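Local atomic coordinates of class B carbapenemase GOB-18 (PDB entry 5K0W), a protein that probably hydrolyses beta-lactam antibiotics, carbapenems included, with two zinc ions as cofactor, as a class B3 metallo-beta-lactamase. Residues Y193-A198 against F234-A239; I91-L96 against D158-G163. All blocks are in the same frame, centred on the assembly; numbering follows the deposited sequence.

Contact 1 (Y193-A198 against F234-A239); sequences YRVLIA and FDIWVA
L196 lies against the ring of F234, its CD2 methyl over one face at 4.3 Å from the ring centroid and 24° off the normal, which meets the geometry of a CH-pi contact. F234 has CG between its backbone N and carbonyl carbon (chi1 57°), and the methyl of L196 sits offset toward the rim of the ring. The side chains of V195, I197, I236 and V238 point to the other face of the sheet. There V195 and I236 run side by side, as do I197 and V238, I197 CG1 meeting V238 CG2 at 3.7 Å. At the end of this row the CD1 methyl of I236 reaches CD2 of the Y193 ring at 3.6 Å. The backbones pair in parallel, axes 19° apart, as the two strands of a beta-alpha-beta unit whose helix is 218-230; L196 N to I236 O (2.8 Å) and V238 N to L196 O (3.1 Å) belong to this pairing. R194 O accepts from both D235 N and I236 N. In return, D235 OD2 takes R194 N at 2.9 Å on its anti side, out of the carboxylate plane, while the same oxygen forms a salt bridge with R191.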
loop_
_atom_site.group_PDB
_atom_site.type_symbol
_atom_site.label_atom_id
_atom_site.label_comp_id
_atom_site.label_asym_id
_atom_site.label_seq_id
_atom_site.Cartn_x
_atom_site.Cartn_y
_atom_site.Cartn_z
ATOM N N TYR A 193 2.794 -2.089 19.914
ATOM C CA TYR A 193 1.920 -1.232 19.098
ATOM C C TYR A 193 1.194 -2.060 18.067
ATOM O O TYR A 193 1.845 -2.727 17.268
ATOM C CB TYR A 193 2.729 -0.176 18.311
ATOM C CG TYR A 193 3.662 0.705 19.099
ATOM C CD1 TYR A 193 4.996 0.356 19.274
ATOM C CD2 TYR A 193 3.244 1.945 19.572
ATOM C CE1 TYR A 193 5.884 1.202 19.938
ATOM C CE2 TYR A 193 4.130 2.814 20.203
ATOM C CZ TYR A 193 5.447 2.434 20.395
ATOM O OH TYR A 193 6.310 3.283 21.038
ATOM N N ARG A 194 -0.141 -1.973 18.033
ATOM C CA ARG A 194 -0.940 -2.643 17.015
ATOM C C ARG A 194 -0.987 -1.650 15.853
ATOM O O ARG A 194 -1.607 -0.589 15.954
ATOM C CB ARG A 194 -2.339 -3.013 17.538
ATOM C CG ARG A 194 -3.227 -3.741 16.528
ATOM C CD ARG A 194 -4.237 -4.580 17.276
ATOM N NE ARG A 194 -5.237 -5.215 16.413
ATOM C CZ ARG A 194 -5.076 -6.397 15.824
ATOM N NH1 ARG A 194 -6.045 -6.906 15.068
ATOM N NH2 ARG A 194 -3.936 -7.074 15.970
ATOM N N VAL A 195 -0.236 -1.962 14.790
ATOM C CA VAL A 195 -0.092 -1.108 13.616
ATOM C C VAL A 195 -1.021 -1.522 12.478
ATOM O O VAL A 195 -1.102 -2.703 12.140
ATOM C CB VAL A 195 1.391 -1.016 13.173
ATOM C CG1 VAL A 195 1.561 -0.113 11.954
ATOM C CG2 VAL A 195 2.272 -0.524 14.326
ATOM N N LEU A 196 -1.732 -0.539 11.902
ATOM C CA LEU A 196 -2.600 -0.713 10.753
ATOM C C LEU A 196 -2.019 0.055 9.577
ATOM O O LEU A 196 -1.817 1.270 9.682
ATOM C CB LEU A 196 -4.033 -0.226 11.054
ATOM C CG LEU A 196 -4.999 -0.235 9.871
ATOM C CD1 LEU A 196 -5.556 -1.623 9.625
ATOM C CD2 LEU A 196 -6.100 0.782 10.055
ATOM N N ILE A 197 -1.738 -0.647 8.465
ATOM C CA ILE A 197 -1.263 -0.047 7.217
ATOM C C ILE A 197 -2.505 -0.068 6.320
ATOM O O ILE A 197 -2.847 -1.096 5.765
ATOM C CB ILE A 197 -0.025 -0.782 6.620
ATOM C CG1 ILE A 197 1.203 -0.607 7.524
ATOM C CG2 ILE A 197 0.295 -0.290 5.176
ATOM C CD1 ILE A 197 2.309 -1.539 7.238
ATOM N N ALA A 198 -3.227 1.043 6.262
ATOM C CA ALA A 198 -4.493 1.151 5.563
ATOM C C ALA A 198 -4.455 1.515 4.085
ATOM O O ALA A 198 -3.643 2.326 3.664
ATOM C CB ALA A 198 -5.398 2.120 6.304
ATOM N N PHE A 234 -6.612 -0.718 16.572
ATOM C CA PHE A 234 -5.183 -0.479 16.305
ATOM C C PHE A 234 -4.668 0.631 17.216
ATOM O O PHE A 234 -5.462 1.419 17.729
ATOM C CB PHE A 234 -4.982 -0.057 14.817
ATOM C CG PHE A 234 -5.756 1.170 14.394
ATOM C CD1 PHE A 234 -5.206 2.442 14.524
ATOM C CD2 PHE A 234 -7.035 1.055 13.865
ATOM C CE1 PHE A 234 -5.941 3.577 14.189
ATOM C CE2 PHE A 234 -7.755 2.194 13.496
ATOM C CZ PHE A 234 -7.199 3.443 13.655
ATOM N N ASP A 235 -3.346 0.739 17.362
ATOM C CA ASP A 235 -2.731 1.806 18.151
ATOM C C ASP A 235 -2.261 2.874 17.199
ATOM O O ASP A 235 -2.522 4.056 17.417
ATOM C CB ASP A 235 -1.566 1.269 18.995
ATOM C CG ASP A 235 -2.023 0.358 20.126
ATOM O OD1 ASP A 235 -3.047 0.681 20.771
ATOM O OD2 ASP A 235 -1.341 -0.672 20.384
ATOM N N ILE A 236 -1.611 2.438 16.103
ATOM C CA ILE A 236 -1.048 3.296 15.067
ATOM C C ILE A 236 -1.645 3.005 13.705
ATOM O O ILE A 236 -1.866 1.841 13.374
ATOM C CB ILE A 236 0.497 3.167 15.087
ATOM C CG1 ILE A 236 1.068 3.930 16.284
ATOM C CG2 ILE A 236 1.157 3.618 13.761
ATOM C CD1 ILE A 236 2.498 3.710 16.556
ATOM N N TRP A 237 -1.874 4.066 12.906
ATOM C CA TRP A 237 -2.356 3.940 11.534
ATOM C C TRP A 237 -1.546 4.801 10.560
ATOM O O TRP A 237 -1.112 5.901 10.900
ATOM C CB TRP A 237 -3.862 4.214 11.431
ATOM C CG TRP A 237 -4.224 5.655 11.257
ATOM C CD1 TRP A 237 -4.330 6.600 12.233
ATOM C CD2 TRP A 237 -4.524 6.318 10.022
ATOM N NE1 TRP A 237 -4.665 7.818 11.680
ATOM C CE2 TRP A 237 -4.779 7.674 10.323
ATOM C CE3 TRP A 237 -4.589 5.898 8.682
ATOM C CZ2 TRP A 237 -5.121 8.608 9.336
ATOM C CZ3 TRP A 237 -4.897 6.827 7.706
ATOM C CH2 TRP A 237 -5.183 8.158 8.034
ATOM N N VAL A 238 -1.328 4.273 9.358
ATOM C CA VAL A 238 -0.642 4.898 8.215
ATOM C C VAL A 238 -1.420 4.471 6.968
ATOM O O VAL A 238 -2.329 3.645 7.096
ATOM C CB VAL A 238 0.877 4.566 8.117
ATOM C CG1 VAL A 238 1.664 5.228 9.232
ATOM C CG2 VAL A 238 1.141 3.068 8.084
ATOM N N ALA A 239 -1.100 5.030 5.781
ATOM C CA ALA A 239 -1.819 4.711 4.546
ATOM C C ALA A 239 -0.884 4.619 3.305
ATOM O O ALA A 239 0.324 4.828 3.452
ATOM C CB ALA A 239 -2.940 5.723 4.329
#

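Contact 2 (I91-L96 against D158-G163)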
loop_
_atom_site.group_PDB
_atom_site.type_symbol
_atom_site.label_atom_id
_atom_site.label_comp_id
_atom_site.label_asym_id
_atom_site.label_seq_id
_atom_site.Cartn_x
_atom_site.Cartn_y
_atom_site.Cartn_z
ATOM N N ILE A 91 15.487 -8.295 1.944
ATOM C CA ILE A 91 14.031 -8.279 1.824
ATOM C C ILE A 91 13.656 -9.707 1.428
ATOM O O ILE A 91 14.085 -10.202 0.383
ATOM C CB ILE A 91 13.487 -7.231 0.819
ATOM C CG1 ILE A 91 13.845 -5.783 1.261
ATOM C CG2 ILE A 91 11.961 -7.402 0.640
ATOM C CD1 ILE A 91 13.762 -4.730 0.124
ATOM N N LYS A 92 12.943 -10.389 2.316
ATOM C CA LYS A 92 12.521 -11.765 2.113
ATOM C C LYS A 92 11.121 -11.860 1.523
ATOM O O LYS A 92 10.836 -12.838 0.828
ATOM C CB LYS A 92 12.631 -12.558 3.431
ATOM C CG LYS A 92 13.847 -13.481 3.476
ATOM C CD LYS A 92 15.144 -12.778 3.790
ATOM C CE LYS A 92 16.279 -13.752 4.005
ATOM N NZ LYS A 92 17.517 -13.072 4.475
ATOM N N ILE A 93 10.245 -10.848 1.808
ATOM C CA ILE A 93 8.845 -10.787 1.359
ATOM C C ILE A 93 8.450 -9.403 0.814
ATOM O O ILE A 93 8.727 -8.381 1.427
ATOM C CB ILE A 93 7.859 -11.269 2.477
ATOM C CG1 ILE A 93 8.190 -12.700 2.970
ATOM C CG2 ILE A 93 6.386 -11.195 2.014
ATOM C CD1 ILE A 93 7.779 -12.989 4.369
ATOM N N LEU A 94 7.745 -9.397 -0.307
ATOM C CA LEU A 94 7.205 -8.187 -0.924
ATOM C C LEU A 94 5.669 -8.219 -0.800
ATOM O O LEU A 94 5.059 -9.231 -1.147
ATOM C CB LEU A 94 7.640 -8.088 -2.401
ATOM C CG LEU A 94 9.124 -7.793 -2.627
ATOM C CD1 LEU A 94 9.609 -8.347 -3.947
ATOM C CD2 LEU A 94 9.404 -6.299 -2.521
ATOM N N LEU A 95 5.059 -7.145 -0.252
ATOM C CA LEU A 95 3.598 -7.027 -0.072
ATOM C C LEU A 95 3.014 -5.759 -0.726
ATOM O O LEU A 95 3.751 -4.813 -1.012
ATOM C CB LEU A 95 3.169 -7.159 1.403
ATOM C CG LEU A 95 3.611 -8.439 2.149
ATOM C CD1 LEU A 95 3.348 -8.321 3.643
ATOM C CD2 LEU A 95 2.893 -9.665 1.627
ATOM N N LEU A 96 1.687 -5.760 -0.975
ATOM C CA LEU A 96 0.960 -4.699 -1.672
ATOM C C LEU A 96 -0.327 -4.300 -0.995
ATOM O O LEU A 96 -1.070 -5.173 -0.552
ATOM C CB LEU A 96 0.565 -5.226 -3.060
ATOM C CG LEU A 96 1.400 -4.834 -4.262
ATOM C CD1 LEU A 96 0.742 -5.343 -5.519
ATOM C CD2 LEU A 96 1.587 -3.322 -4.339
ATOM N N ASP A 158 -5.472 -14.033 6.229
ATOM C CA ASP A 158 -4.278 -14.864 6.043
ATOM C C ASP A 158 -3.113 -14.238 6.760
ATOM O O ASP A 158 -2.965 -13.025 6.720
ATOM C CB ASP A 158 -3.958 -15.094 4.555
ATOM C CG ASP A 158 -4.842 -16.135 3.864
ATOM O OD1 ASP A 158 -5.600 -16.833 4.562
ATOM O OD2 ASP A 158 -4.741 -16.275 2.623
ATOM N N LYS A 159 -2.320 -15.065 7.448
ATOM C CA LYS A 159 -1.153 -14.662 8.223
ATOM C C LYS A 159 0.152 -14.799 7.427
ATOM O O LYS A 159 0.375 -15.825 6.780
ATOM C CB LYS A 159 -1.083 -15.465 9.535
ATOM C CG LYS A 159 -1.884 -14.876 10.693
ATOM C CD LYS A 159 -3.327 -15.356 10.724
ATOM C CE LYS A 159 -4.072 -14.904 11.956
ATOM N NZ LYS A 159 -4.688 -13.560 11.781
ATOM N N ILE A 160 1.003 -13.754 7.457
ATOM C CA ILE A 160 2.332 -13.722 6.817
ATOM C C ILE A 160 3.314 -13.662 7.990
ATOM O O ILE A 160 3.214 -12.762 8.842
ATOM C CB ILE A 160 2.545 -12.524 5.832
ATOM C CG1 ILE A 160 1.417 -12.406 4.771
ATOM C CG2 ILE A 160 3.930 -12.578 5.170
ATOM C CD1 ILE A 160 0.453 -11.243 5.018
ATOM N N LYS A 161 4.221 -14.640 8.063
ATOM C CA LYS A 161 5.162 -14.713 9.183
ATOM C C LYS A 161 6.624 -14.691 8.746
ATOM O O LYS A 161 6.984 -15.329 7.761
ATOM C CB LYS A 161 4.851 -15.933 10.069
ATOM C CG LYS A 161 3.389 -16.035 10.517
ATOM C CD LYS A 161 3.129 -17.230 11.423
ATOM C CE LYS A 161 2.915 -16.826 12.865
ATOM N NZ LYS A 161 1.482 -16.879 13.260
ATOM N N LEU A 162 7.454 -13.937 9.471
ATOM C CA LEU A 162 8.899 -13.786 9.249
ATOM C C LEU A 162 9.442 -13.346 10.594
ATOM O O LEU A 162 9.059 -12.284 11.091
ATOM C CB LEU A 162 9.191 -12.742 8.136
ATOM C CG LEU A 162 10.628 -12.649 7.615
ATOM C CD1 LEU A 162 10.970 -13.819 6.725
ATOM C CD2 LEU A 162 10.853 -11.360 6.870
ATOM N N GLY A 163 10.233 -14.201 11.225
ATOM C CA GLY A 163 10.717 -13.949 12.579
ATOM C C GLY A 163 9.554 -13.972 13.557
ATOM O O GLY A 163 8.620 -14.763 13.385
#
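I160 and L162 meet I93 across the interior of the alpha-beta/beta-alpha sandwich of metallo-beta-lactamases, where two beta-sheets pack face to face. The evidence is in the spacing: strands 91-95 and 159-162 approach to 8.8 Å between axes, run nearly antiparallel at 159°, and share no hydrogen bond, so the contact is almost wholly one of side chains, with no backbone pairing. Along 158-163, the first to reach across is I160, and it uses both branches. Its CG2, anti to the backbone N, touches I93 CD1 at 4.0 Å, the two side chains lying at a slant to each other; its CD1, on the other branch, meets L95 CD1 at 4.3 Å. K161 comes next and directs its side chain away from strand 91-95, but its carbonyl O lies 4.2 Å from I93 CD1. L162 turns back inward and approaches I93 tip to tip, L162 CD1 lying 4.1 Å from I93 CD1, which also touches L162 CB at 4.0 Å; this one methyl therefore lies against three consecutive residues. I64 of strand 62-66 also touches L162. The leucine's CG is anti to the backbone N (chi1 -169°), and beyond it the fork straddles the base of K92, whose CB lies 3.9 Å from L162 CD1 and 4.1 Å from CD2.

In the fold
Contact 2 closes before contact 1 opens along the chain; their centres lie about 16 Å apart, with nearest atoms about 7 Å apart. They share the five-stranded mixed sheet: strand 159-162 is one outer strand and 236-239 the other. Contact 1 thus pairs strands within this sheet, whereas contact 2 packs its far edge on the seven-stranded sheet through 91-95. One strand of each contact, 236-239 and 91-95 respectively, ends on the side of the dizinc site. The zinc ligands Q98 and H241 follow strands 91-95 and 236-239 within three residues. The side chain of A239 is about 6 Å from that of H241, and the side chain of L95 is about 10 Å from that of H103.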